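Local coordinates for protein myroilysin (Myroides profundi, PDB 5CZW) that is probably a zinc-dependent metalloendopeptidase of the astacin family, kept latent by a propeptide cysteine on its zinc, at residues A[55-58]-A[59-62]. The protein carries 1 engineered substitution. Sequence-based numbering, arbitrary orientation.
Sequences GGTP and YVRS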
loop_
_atom_site.group_PDB
_atom_site.type_symbol
_atom_site.label_atom_id
_atom_site.label_comp_id
_atom_site.label_asym_id
_atom_site.label_seq_id
_atom_site.Cartn_x
_atom_site.Cartn_y
_atom_site.Cartn_z
ATOM N N GLY A 55 5.804 9.207 -13.382
ATOM C CA GLY A 55 5.223 10.506 -12.974
ATOM C C GLY A 55 5.753 10.968 -11.636
ATOM O O GLY A 55 6.827 10.476 -11.197
ATOM N N GLY A 56 4.969 11.793 -10.937
ATOM C CA GLY A 56 5.419 12.415 -9.684
ATOM C C GLY A 56 6.481 13.465 -9.940
ATOM O O GLY A 56 7.098 13.544 -11.009
ATOM N N THR A 57 6.729 14.281 -8.957
ATOM C CA THR A 57 7.714 15.328 -9.109
ATOM C C THR A 57 9.061 14.762 -8.705
ATOM O O THR A 57 9.092 13.706 -8.023
ATOM C CB THR A 57 7.414 16.509 -8.165
ATOM O OG1 THR A 57 7.487 16.048 -6.811
ATOM C CG2 THR A 57 6.070 17.101 -8.424
ATOM N N PRO A 58 10.160 15.457 -9.028
ATOM C CA PRO A 58 11.459 14.918 -8.550
ATOM C C PRO A 58 11.517 14.778 -7.037
ATOM O O PRO A 58 12.173 13.854 -6.516
ATOM C CB PRO A 58 12.520 15.899 -9.126
ATOM C CG PRO A 58 11.820 16.492 -10.292
ATOM C CD PRO A 58 10.362 16.442 -10.084
ATOM N N TYR A 59 10.929 15.715 -6.321
ATOM C CA TYR A 59 10.934 15.666 -4.876
ATOM C C TYR A 59 10.232 14.456 -4.341
ATOM O O TYR A 59 10.845 13.648 -3.519
ATOM C CB TYR A 59 10.309 16.913 -4.287
ATOM C CG TYR A 59 10.299 17.045 -2.800
ATOM C CD1 TYR A 59 11.459 17.300 -2.124
ATOM C CD2 TYR A 59 9.161 16.773 -2.084
ATOM C CE1 TYR A 59 11.486 17.369 -0.736
ATOM C CE2 TYR A 59 9.164 16.853 -0.697
ATOM C CZ TYR A 59 10.337 17.179 -0.065
ATOM O OH TYR A 59 10.325 17.272 1.305
ATOM N N VAL A 60 9.001 14.274 -4.813
ATOM C CA VAL A 60 8.234 13.097 -4.413
ATOM C C VAL A 60 8.990 11.818 -4.753
ATOM O O VAL A 60 9.036 10.900 -3.966
ATOM C CB VAL A 60 6.785 13.137 -4.986
ATOM C CG1 VAL A 60 6.074 11.752 -4.928
ATOM C CG2 VAL A 60 5.966 14.074 -4.168
ATOM N N ARG A 61 9.553 11.695 -5.973
ATOM C CA ARG A 61 10.217 10.482 -6.381
ATOM C C ARG A 61 11.419 10.244 -5.488
ATOM O O ARG A 61 11.748 9.137 -5.178
ATOM C CB ARG A 61 10.681 10.601 -7.856
ATOM C CG ARG A 61 9.510 10.613 -8.873
ATOM C CD ARG A 61 9.824 11.403 -10.184
ATOM N NE ARG A 61 10.788 10.707 -10.964
ATOM C CZ ARG A 61 10.536 9.769 -11.903
ATOM N NH1 ARG A 61 9.316 9.478 -12.253
ATOM N NH2 ARG A 61 11.552 9.135 -12.489
ATOM N N SER A 62 12.116 11.324 -5.083
ATOM C CA SER A 62 13.317 11.167 -4.219
ATOM C C SER A 62 12.930 10.657 -2.840
ATOM O O SER A 62 13.603 9.761 -2.291
ATOM C CB SER A 62 13.996 12.506 -4.062
ATOM O OG SER A 62 15.177 12.429 -3.255
HETATM O O HOH W 1 7.908 9.336 -15.116
#
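Thr-57 and Val-60 form an N-cap, the motif by which a side chain accepts from a first-turn N-H that has no carbonyl of a preceding turn to bond; here it opens helix 58-63, just after strand 48-54 in the astacin-family domain. The capping bond runs from Val-60 N to Thr-57 OG1 (3.1 Å) and is nearly straight at 169°. With chi1 at 62°, the hydroxyl lies between its own backbone N and carbonyl carbon, which turns it back over the first turn. OG1 is also hydrogen-bonded to Asp-124, whose carboxylate, near the N-terminal end of the helix, would probably interact favourably with its positive dipole.

Backbone bonds then begin the regular ladder: Arg-61 N reaches Thr-57 O at 2.9 Å, and Ser-62 N reaches Pro-58 O at 2.9 Å. Pro-58, at the first helical position, gives up no N-H that the helix would need.

Val-60 packs on Phe-93 and Phe-122.

The charged side chain of Arg-61 folds back to the incoming loop. Its chain bends at chi3, bringing Arg-61 NH1 to Gly-55 O at 2.9 Å, and a water bound to Gly-55 N reaches NH1 more weakly. Replacing this arginine by an alanine would remove the donor, and Gly-55 O would probably lose its partner while the glycine loop became freer to move. Arg-61 CD lies 3.2 Å from Thr-57 O, and the guanidinium meets Gly-55 O edge-on, 3° from its plane.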